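PDB 3LM3: DUF3863 domain-containing protein from Parabacteroides distasonis, which is of unknown function but is probably a glycoside hydrolase or deacetylase. Local coordinates for residues Arg57-Ala62 with Asp297-Ala302; Met220-Ala225 with Tyr341-Arg346; Thr388-Gln393 with Trp409-Lys414. One frame throughout, in Å; residues are numbered along the deposited sequence. Where two conformers were deposited one is given.

Contact 1 (Arg57-Ala62 with Asp297-Ala302); sequences RALREA and DLICDA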
loop_
_atom_site.group_PDB
_atom_site.type_symbol
_atom_site.label_atom_id
_atom_site.label_comp_id
_atom_site.label_asym_id
_atom_site.label_seq_id
_atom_site.Cartn_x
_atom_site.Cartn_y
_atom_site.Cartn_z
ATOM N N ARG A 57 6.316 10.104 -20.015
ATOM C CA ARG A 57 5.291 9.992 -21.066
ATOM C C ARG A 57 5.191 8.539 -21.562
ATOM O O ARG A 57 4.109 8.002 -21.735
ATOM C CB ARG A 57 5.626 10.934 -22.211
ATOM C CG ARG A 57 4.655 10.843 -23.385
ATOM C CD ARG A 57 4.923 11.976 -24.414
ATOM N NE ARG A 57 6.345 12.066 -24.741
ATOM C CZ ARG A 57 7.046 13.190 -24.968
ATOM N NH1 ARG A 57 6.483 14.406 -24.932
ATOM N NH2 ARG A 57 8.357 13.094 -25.225
ATOM N N ALA A 58 6.335 7.887 -21.767
ATOM C CA ALA A 58 6.311 6.520 -22.231
ATOM C C ALA A 58 5.632 5.608 -21.216
ATOM O O ALA A 58 4.874 4.723 -21.588
ATOM C CB ALA A 58 7.739 6.035 -22.499
ATOM N N LEU A 59 5.913 5.813 -19.936
ATOM C CA LEU A 59 5.307 4.986 -18.919
ATOM C C LEU A 59 3.792 5.209 -18.859
ATOM O O LEU A 59 3.032 4.238 -18.732
ATOM C CB LEU A 59 6.013 5.253 -17.567
ATOM C CG LEU A 59 5.761 4.235 -16.476
ATOM C CD1 LEU A 59 6.210 2.840 -16.890
ATOM C CD2 LEU A 59 6.535 4.707 -15.206
ATOM N N ARG A 60 3.342 6.469 -18.967
ATOM C CA ARG A 60 1.901 6.774 -18.982
ATOM C C ARG A 60 1.204 6.173 -20.204
ATOM O O ARG A 60 0.103 5.690 -20.102
ATOM C CB ARG A 60 1.631 8.283 -18.916
ATOM C CG ARG A 60 0.170 8.809 -18.867
ATOM C CD ARG A 60 -0.464 8.215 -17.711
ATOM N NE ARG A 60 -1.848 8.575 -17.381
ATOM C CZ ARG A 60 -2.947 8.065 -17.921
ATOM N NH1 ARG A 60 -2.889 7.338 -19.036
ATOM N NH2 ARG A 60 -4.091 8.260 -17.322
ATOM N N GLU A 61 1.855 6.243 -21.352
ATOM C CA GLU A 61 1.316 5.660 -22.564
ATOM C C GLU A 61 1.194 4.139 -22.458
ATOM O O GLU A 61 0.213 3.545 -22.893
ATOM C CB GLU A 61 2.152 6.148 -23.772
ATOM C CG GLU A 61 1.924 7.684 -23.977
ATOM C CD GLU A 61 2.665 8.376 -25.112
ATOM O OE1 GLU A 61 3.682 7.829 -25.580
ATOM O OE2 GLU A 61 2.211 9.512 -25.477
ATOM N N ALA A 62 2.174 3.507 -21.810
ATOM C CA ALA A 62 2.112 2.080 -21.564
ATOM C C ALA A 62 0.879 1.737 -20.701
ATOM O O ALA A 62 0.136 0.784 -20.969
ATOM C CB ALA A 62 3.416 1.593 -20.900
ATOM N N ASP A 297 12.266 -0.053 -22.561
ATOM C CA ASP A 297 11.428 -1.066 -23.173
ATOM C C ASP A 297 10.996 -2.127 -22.189
ATOM O O ASP A 297 9.828 -2.534 -22.194
ATOM C CB ASP A 297 12.108 -1.707 -24.372
ATOM C CG ASP A 297 12.270 -0.756 -25.542
ATOM O OD1 ASP A 297 11.591 0.293 -25.638
ATOM O OD2 ASP A 297 13.095 -1.111 -26.413
ATOM N N LEU A 298 11.910 -2.595 -21.351
ATOM C CA LEU A 298 11.570 -3.579 -20.327
ATOM C C LEU A 298 10.451 -3.072 -19.413
ATOM O O LEU A 298 9.475 -3.786 -19.187
ATOM C CB LEU A 298 12.804 -3.973 -19.530
ATOM C CG LEU A 298 12.557 -5.026 -18.445
ATOM C CD1 LEU A 298 12.233 -6.404 -19.037
ATOM C CD2 LEU A 298 13.744 -5.147 -17.497
ATOM N N ILE A 299 10.591 -1.863 -18.869
ATOM C CA ILE A 299 9.642 -1.363 -17.885
ATOM C C ILE A 299 8.315 -1.004 -18.552
ATOM O O ILE A 299 7.261 -1.314 -18.012
ATOM C CB ILE A 299 10.269 -0.210 -17.054
ATOM C CG1 ILE A 299 11.471 -0.753 -16.270
ATOM C CG2 ILE A 299 9.263 0.451 -16.104
ATOM C CD1 ILE A 299 11.112 -1.841 -15.277
ATOM N N CYS A 300 8.367 -0.396 -19.724
ATOM C CA CYS A 300 7.122 -0.143 -20.452
ATOM C C CYS A 300 6.430 -1.427 -20.900
ATOM O O CYS A 300 5.187 -1.509 -20.832
ATOM C CB CYS A 300 7.353 0.832 -21.591
ATOM S SG CYS A 300 7.728 2.520 -21.059
ATOM N N ASP A 301 7.187 -2.436 -21.342
ATOM C CA ASP A 301 6.575 -3.728 -21.657
ATOM C C ASP A 301 5.927 -4.352 -20.417
ATOM O O ASP A 301 4.852 -4.922 -20.500
ATOM C CB ASP A 301 7.598 -4.724 -22.236
ATOM C CG ASP A 301 7.966 -4.433 -23.680
ATOM O OD1 ASP A 301 7.318 -3.592 -24.349
ATOM O OD2 ASP A 301 8.952 -5.060 -24.129
ATOM N N ALA A 302 6.580 -4.248 -19.269
ATOM C CA ALA A 302 6.010 -4.768 -18.042
ATOM C C ALA A 302 4.698 -4.063 -17.693
ATOM O O ALA A 302 3.705 -4.705 -17.298
ATOM C CB ALA A 302 7.027 -4.627 -16.881
#
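The carbonyl oxygen of Ala58 is approached by two groups. Ala62 N of the same helix donates the regular backbone bond to it at 3.0 Å, and the sulfur of Cys300 comes in from the facing helix, with SG 3.6 Å from Ala58 O. Cys300 SG is also 3.9 Å from Leu59 N and 3.8 Å from Ala58 CB, so one thiol rests on the backbone and on the small side chain at that turn. With chi1 of Cys300 at -69°, SG stands beside its own backbone N, anti to the carbonyl carbon, which turns it to the Ala58 turn. One turn on, Ala62 CB points toward the partner helix and touches backbone and side chain alike, 3.6 Å from Cys300 O and 4.1 Å from Cys300 CB. Cys300 thus packs against both alanines of the facing helix, whose lack of bulk agrees with an axis separation of 8.9 Å. Beside this, Leu59 CD1 meets Ile299 CG2 at 4.0 Å, the two side chains crossing obliquely. No hydrogen bond links the two segments, and van der Waals contact is what joins them here. Beyond them, Leu59 and Ala62 also pack on Met303, while Arg60 bridges to Asp104 on the far side of its helix. The N-to-C directions run 26° apart, close to parallel. Helix 53-64 leads into strand 73-76 and helix 296-313 into strand 318-320, both strands pairing in parallel with strand 21-29. Neighbouring, nearly parallel helices around a parallel sheet are consistent with the beta/alpha-barrel architecture of the glycoside hydrolase/deacetylase superfamily.

Contact 2 (Met220-Ala225 with Tyr341-Arg346); sequences MDFICA and YRFVER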
loop_
_atom_site.group_PDB
_atom_site.type_symbol
_atom_site.label_atom_id
_atom_site.label_comp_id
_atom_site.label_asym_id
_atom_site.label_seq_id
_atom_site.Cartn_x
_atom_site.Cartn_y
_atom_site.Cartn_z
HETATM N N MSE A 220 0.366 -7.236 -1.607
HETATM C CA MSE A 220 1.282 -8.338 -1.332
HETATM C C MSE A 220 0.709 -9.702 -1.674
HETATM O O MSE A 220 -0.491 -9.948 -1.535
HETATM C CB MSE A 220 1.654 -8.363 0.138
HETATM C CG MSE A 220 2.477 -7.201 0.592
HETATM SE SE MSE A 220 4.205 -7.133 -0.245
HETATM C CE MSE A 220 3.819 -5.944 -1.642
ATOM N N ASP A 221 1.608 -10.611 -2.047
ATOM C CA ASP A 221 1.292 -12.036 -1.980
ATOM C C ASP A 221 1.417 -12.374 -0.503
ATOM O O ASP A 221 2.501 -12.315 0.069
ATOM C CB ASP A 221 2.276 -12.809 -2.837
ATOM C CG ASP A 221 1.987 -14.317 -2.847
ATOM O OD1 ASP A 221 1.546 -14.833 -1.792
ATOM O OD2 ASP A 221 2.177 -14.980 -3.916
ATOM N N PHE A 222 0.293 -12.734 0.118
ATOM C CA PHE A 222 0.276 -12.942 1.565
ATOM C C PHE A 222 1.256 -14.017 2.025
ATOM O O PHE A 222 1.838 -13.920 3.111
ATOM C CB PHE A 222 -1.127 -13.313 2.053
ATOM C CG PHE A 222 -2.129 -12.193 2.006
ATOM C CD1 PHE A 222 -1.921 -11.034 2.725
ATOM C CD2 PHE A 222 -3.358 -12.364 1.387
ATOM C CE1 PHE A 222 -2.866 -10.038 2.743
ATOM C CE2 PHE A 222 -4.317 -11.357 1.406
ATOM C CZ PHE A 222 -4.082 -10.218 2.115
ATOM N N ILE A 223 1.462 -15.047 1.218
ATOM C CA ILE A 223 2.418 -16.097 1.587
ATOM C C ILE A 223 3.844 -15.537 1.623
ATOM O O ILE A 223 4.602 -15.799 2.567
ATOM C CB ILE A 223 2.275 -17.315 0.653
ATOM C CG1 ILE A 223 0.929 -18.016 0.988
ATOM C CG2 ILE A 223 3.436 -18.285 0.841
ATOM C CD1 ILE A 223 0.481 -19.047 -0.012
ATOM N N CYS A 224 4.222 -14.739 0.635
ATOM C CA CYS A 224 5.550 -14.147 0.615
ATOM C C CYS A 224 5.756 -13.177 1.775
ATOM O O CYS A 224 6.845 -13.090 2.355
ATOM C CB CYS A 224 5.790 -13.409 -0.691
ATOM S SG CYS A 224 5.550 -14.415 -2.193
ATOM N N ALA A 225 4.698 -12.436 2.103
ATOM C CA ALA A 225 4.780 -11.326 3.055
ATOM C C ALA A 225 4.856 -11.759 4.496
ATOM O O ALA A 225 5.052 -10.916 5.366
ATOM C CB ALA A 225 3.589 -10.374 2.828
ATOM N N TYR A 341 -13.020 -8.017 6.693
ATOM C CA TYR A 341 -12.338 -8.534 5.513
ATOM C C TYR A 341 -11.790 -9.940 5.718
ATOM O O TYR A 341 -11.293 -10.286 6.803
ATOM C CB TYR A 341 -11.184 -7.643 5.115
ATOM C CG TYR A 341 -11.519 -6.186 4.946
ATOM C CD1 TYR A 341 -12.504 -5.755 4.053
ATOM C CD2 TYR A 341 -10.819 -5.214 5.650
ATOM C CE1 TYR A 341 -12.782 -4.406 3.867
ATOM C CE2 TYR A 341 -11.081 -3.858 5.480
ATOM C CZ TYR A 341 -12.073 -3.465 4.594
ATOM O OH TYR A 341 -12.314 -2.117 4.380
ATOM N N ARG A 342 -11.926 -10.743 4.678
ATOM C CA ARG A 342 -11.409 -12.103 4.647
ATOM C C ARG A 342 -10.693 -12.334 3.327
ATOM O O ARG A 342 -11.138 -11.839 2.282
ATOM C CB ARG A 342 -12.543 -13.114 4.768
ATOM C CG ARG A 342 -13.218 -13.080 6.120
ATOM C CD ARG A 342 -14.454 -13.953 6.156
ATOM N NE ARG A 342 -15.422 -13.435 5.210
ATOM C CZ ARG A 342 -16.435 -14.099 4.665
ATOM N NH1 ARG A 342 -16.667 -15.380 4.972
ATOM N NH2 ARG A 342 -17.240 -13.463 3.809
ATOM N N PHE A 343 -9.589 -13.082 3.403
ATOM C CA PHE A 343 -8.856 -13.547 2.241
ATOM C C PHE A 343 -8.447 -14.986 2.410
ATOM O O PHE A 343 -8.182 -15.417 3.531
ATOM C CB PHE A 343 -7.598 -12.698 2.001
ATOM C CG PHE A 343 -7.894 -11.248 1.827
ATOM C CD1 PHE A 343 -8.331 -10.758 0.610
ATOM C CD2 PHE A 343 -7.767 -10.367 2.885
ATOM C CE1 PHE A 343 -8.678 -9.422 0.473
ATOM C CE2 PHE A 343 -8.103 -9.003 2.730
ATOM C CZ PHE A 343 -8.542 -8.544 1.517
ATOM N N VAL A 344 -8.383 -15.698 1.294
ATOM C CA VAL A 344 -7.852 -17.065 1.239
ATOM C C VAL A 344 -6.890 -17.143 0.063
ATOM O O VAL A 344 -7.215 -16.659 -1.034
ATOM C CB VAL A 344 -8.968 -18.106 1.060
ATOM C CG1 VAL A 344 -8.373 -19.508 0.852
ATOM C CG2 VAL A 344 -9.933 -18.071 2.240
ATOM N N GLU A 345 -5.713 -17.716 0.275
ATOM C CA GLU A 345 -4.729 -17.860 -0.800
ATOM C C GLU A 345 -3.963 -19.143 -0.655
ATOM O O GLU A 345 -3.549 -19.480 0.435
ATOM C CB GLU A 345 -3.734 -16.711 -0.756
ATOM C CG GLU A 345 -2.694 -16.786 -1.879
ATOM C CD GLU A 345 -1.393 -16.117 -1.588
ATOM O OE1 GLU A 345 -1.286 -15.386 -0.584
ATOM O OE2 GLU A 345 -0.447 -16.275 -2.426
ATOM N N ARG A 346 -3.765 -19.838 -1.766
ATOM C CA ARG A 346 -2.738 -20.878 -1.859
ATOM C C ARG A 346 -1.570 -20.360 -2.673
ATOM O O ARG A 346 -1.716 -19.459 -3.506
ATOM C CB ARG A 346 -3.270 -22.173 -2.452
ATOM C CG ARG A 346 -4.185 -22.889 -1.532
ATOM C CD ARG A 346 -4.746 -24.143 -2.165
ATOM N NE ARG A 346 -5.504 -24.890 -1.175
ATOM C CZ ARG A 346 -5.904 -26.154 -1.333
ATOM N NH1 ARG A 346 -5.639 -26.811 -2.450
ATOM N NH2 ARG A 346 -6.577 -26.743 -0.353
#
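An N-capped, weakly bonded helical turn is laid against strand 341-346, an outermost strand of the four-stranded antiparallel sheet, with Asp221, Phe222 and Ile223 meeting Phe343, Glu345 and Arg346. Asp221 is the N-cap: its OD1 accepts a weak bond from Ile223 N at 3.0 Å. The same N-H reaches across to Glu345 OE1 at 3.3 Å, again weakly, with an angle of 142° at the hydrogen. The two carboxyl groups are very close, Asp221 OD1 lying 2.5 Å from Glu345 OE2, and their planes are 54° apart. Both have outside partners, since Asp221 OD2 bonds to Ser353 OG and Glu345 OE2 to His264 NE2 of helix 255-277. Beside this buried polar cluster, Phe222 sends CZ over one face of the Phe343 ring and brings CE2 to 3.6 Å from Phe343 CB; the ring planes are inclined at 48°. Glu345 OE1 sits near the plane of the Phe222 ring, at its edge. An alanine in place of Phe222 would probably open a gap beside Phe343 and leave Trp361 without the ring it meets. At the end of this strand segment, the backbone carbon Arg346 C is touched by Ile223 CD1 at 3.6 Å.

Contact 3 (Thr388-Gln393 with Trp409-Lys414); sequences TRYDLQ and WSLINK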
loop_
_atom_site.group_PDB
_atom_site.type_symbol
_atom_site.label_atom_id
_atom_site.label_comp_id
_atom_site.label_asym_id
_atom_site.label_seq_id
_atom_site.Cartn_x
_atom_site.Cartn_y
_atom_site.Cartn_z
ATOM N N THR A 388 -3.298 -10.151 16.182
ATOM C CA THR A 388 -2.934 -8.812 16.586
ATOM C C THR A 388 -4.217 -8.111 17.011
ATOM O O THR A 388 -5.106 -7.895 16.200
ATOM C CB THR A 388 -2.268 -8.069 15.414
ATOM O OG1 THR A 388 -1.125 -8.787 14.952
ATOM C CG2 THR A 388 -1.824 -6.651 15.811
ATOM N N ARG A 389 -4.324 -7.787 18.300
ATOM C CA ARG A 389 -5.509 -7.141 18.842
ATOM C C ARG A 389 -5.452 -5.637 18.728
ATOM O O ARG A 389 -4.439 -5.029 18.959
ATOM C CB ARG A 389 -5.661 -7.536 20.316
ATOM C CG ARG A 389 -6.063 -8.969 20.483
ATOM C CD ARG A 389 -6.219 -9.341 21.933
ATOM N NE ARG A 389 -7.377 -8.695 22.524
ATOM C CZ ARG A 389 -7.984 -9.134 23.605
ATOM N NH1 ARG A 389 -7.555 -10.238 24.222
ATOM N NH2 ARG A 389 -9.030 -8.479 24.055
ATOM N N TYR A 390 -6.579 -5.043 18.365
ATOM C CA TYR A 390 -6.707 -3.606 18.245
ATOM C C TYR A 390 -7.484 -2.986 19.394
ATOM O O TYR A 390 -7.459 -1.773 19.552
ATOM C CB TYR A 390 -7.410 -3.273 16.933
ATOM C CG TYR A 390 -6.721 -3.809 15.711
ATOM C CD1 TYR A 390 -5.365 -3.648 15.532
ATOM C CD2 TYR A 390 -7.458 -4.399 14.676
ATOM C CE1 TYR A 390 -4.732 -4.116 14.384
ATOM C CE2 TYR A 390 -6.844 -4.856 13.523
ATOM C CZ TYR A 390 -5.475 -4.735 13.391
ATOM O OH TYR A 390 -4.850 -5.162 12.231
ATOM N N ASP A 391 -8.187 -3.802 20.161
ATOM C CA ASP A 391 -8.934 -3.281 21.312
ATOM C C ASP A 391 -8.001 -2.839 22.434
ATOM O O ASP A 391 -8.348 -1.954 23.233
ATOM C CB ASP A 391 -10.012 -4.280 21.759
ATOM C CG ASP A 391 -9.448 -5.595 22.262
ATOM O OD1 ASP A 391 -8.379 -6.042 21.828
ATOM O OD2 ASP A 391 -10.127 -6.210 23.101
ATOM N N LEU A 392 -6.816 -3.412 22.488
ATOM C CA LEU A 392 -5.766 -2.993 23.389
ATOM C C LEU A 392 -5.280 -1.574 23.044
ATOM O O LEU A 392 -5.200 -1.193 21.869
ATOM C CB LEU A 392 -4.589 -3.990 23.325
ATOM C CG LEU A 392 -4.897 -5.449 23.674
ATOM C CD1 LEU A 392 -3.684 -6.349 23.453
ATOM C CD2 LEU A 392 -5.386 -5.545 25.128
ATOM N N GLN A 393 -4.949 -0.780 24.051
ATOM C CA GLN A 393 -4.365 0.540 23.814
ATOM C C GLN A 393 -3.081 0.408 23.004
ATOM O O GLN A 393 -2.286 -0.497 23.245
ATOM C CB GLN A 393 -4.084 1.303 25.135
ATOM C CG GLN A 393 -3.588 2.725 24.908
ATOM C CD GLN A 393 -3.517 3.595 26.152
ATOM O OE1 GLN A 393 -3.799 3.151 27.258
ATOM N NE2 GLN A 393 -3.136 4.856 25.961
ATOM N N TRP A 409 7.508 1.313 13.751
ATOM C CA TRP A 409 6.142 1.740 14.058
ATOM C C TRP A 409 5.146 0.576 14.066
ATOM O O TRP A 409 3.938 0.796 14.043
ATOM C CB TRP A 409 5.694 2.809 13.054
ATOM C CG TRP A 409 6.423 4.105 13.219
ATOM C CD1 TRP A 409 7.759 4.308 13.081
ATOM C CD2 TRP A 409 5.857 5.382 13.548
ATOM N NE1 TRP A 409 8.063 5.619 13.325
ATOM C CE2 TRP A 409 6.915 6.298 13.623
ATOM C CE3 TRP A 409 4.564 5.834 13.830
ATOM C CZ2 TRP A 409 6.720 7.633 13.960
ATOM C CZ3 TRP A 409 4.367 7.165 14.114
ATOM C CH2 TRP A 409 5.443 8.043 14.212
ATOM N N SER A 410 5.636 -0.656 14.097
ATOM C CA SER A 410 4.740 -1.802 14.031
ATOM C C SER A 410 3.834 -1.919 15.232
ATOM O O SER A 410 4.220 -1.593 16.354
ATOM C CB SER A 410 5.523 -3.100 13.853
ATOM O OG SER A 410 6.233 -3.103 12.613
ATOM N N LEU A 411 2.631 -2.402 14.982
ATOM C CA LEU A 411 1.663 -2.696 16.040
ATOM C C LEU A 411 1.671 -4.208 16.244
ATOM O O LEU A 411 1.191 -4.982 15.401
ATOM C CB LEU A 411 0.278 -2.156 15.657
ATOM C CG LEU A 411 -0.734 -2.036 16.802
ATOM C CD1 LEU A 411 -1.888 -1.095 16.417
ATOM C CD2 LEU A 411 -1.258 -3.426 17.247
ATOM N N ILE A 412 2.264 -4.647 17.357
ATOM C CA ILE A 412 2.489 -6.061 17.629
ATOM C C ILE A 412 2.117 -6.326 19.075
ATOM O O ILE A 412 2.484 -5.529 19.975
ATOM C CB ILE A 412 3.982 -6.403 17.382
ATOM C CG1 ILE A 412 4.297 -6.337 15.893
ATOM C CG2 ILE A 412 4.363 -7.802 17.889
ATOM C CD1 ILE A 412 5.784 -6.480 15.523
ATOM N N ASN A 413 1.364 -7.389 19.318
ATOM C CA ASN A 413 1.076 -7.775 20.685
ATOM C C ASN A 413 1.119 -9.300 20.788
ATOM O O ASN A 413 2.203 -9.831 21.004
ATOM C CB ASN A 413 -0.195 -7.100 21.236
ATOM C CG ASN A 413 -1.354 -7.089 20.260
ATOM O OD1 ASN A 413 -1.892 -8.122 19.901
ATOM N ND2 ASN A 413 -1.799 -5.882 19.910
ATOM N N LYS A 414 0.029 -10.019 20.555
ATOM C CA LYS A 414 0.002 -11.460 20.907
ATOM C C LYS A 414 0.917 -12.349 20.031
ATOM O O LYS A 414 1.881 -12.946 20.524
ATOM C CB LYS A 414 -1.439 -11.993 20.911
ATOM C CG LYS A 414 -2.405 -11.231 21.839
ATOM C CD LYS A 414 -1.818 -11.015 23.254
ATOM C CE LYS A 414 -2.906 -10.721 24.333
ATOM N NZ LYS A 414 -3.631 -11.951 24.810
HETATM O O HOH W 1 0.811 -9.211 17.214
HETATM O O HOH W 2 1.297 -7.626 14.483
#
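Direct hydrogen bonding centres on Asn413, whose side-chain amide pairs with both backbone polar groups of Arg389. Arg389 N donates to Asn413 OD1 at 2.9 Å, nearly straight (168°), on a lone pair in the carbonyl plane, and Asn413 ND2 returns a 2.9 Å bond to Arg389 O. With CG held between its own N and carbonyl carbon (chi1 43°), the amide faces Arg389, and OD1 also takes Lys414 N at 2.8 Å. Water adds an indirect layer: Thr388 OG1, also bonded to Asp386, receives one water at 3.0 Å that accepts from Asn413 N, and another that donates to Leu411 O. Among charges, Arg389 grips Asp391 side-on through NE and NH2, NH2 lying 2.7 Å from Asp391 OD2. Although Arg389 NH1 and Lys414 NZ stand 4.3 Å apart, both salt-bridge Asp436, probably easing their repulsion. Apolar contact comes chiefly from Leu411, whose CD2 in one conformer lies 3.6 Å from Thr388 CG2, while Leu392 CD1 rests against the Asn413 amide. Since Thr388 and Tyr390 pair through their backbones with Arg368 and Glu366, Asn413 serves the other edge of strand 383-389: an asparagine amide stands in for a peptide group at the rim of an antiparallel sheet.

Contacts 2 and 3 bear on the two outermost strands, 341-346 and 383-389, of one antiparallel sheet, their centres about 20 Å apart. Contact 1 belongs to the helices beside the parallel sheet, and lies with contact 3 on opposite sides of the chain's centre, about 41 Å between centres. Contacts 1 and 2 are buried, yet differ in chemistry: aliphatic groups and a thiol fill the first without a hydrogen bond between segments, whereas the second combines aromatic rings with an enclosed carboxyl pair. Partly buried, contact 3 relies on direct and water-mediated hydrogen bonds, two like charges sharing an outside acid. Contacts 1 and 2 alternate along the chain; contact 3 follows both, joining segments sixteen residues apart.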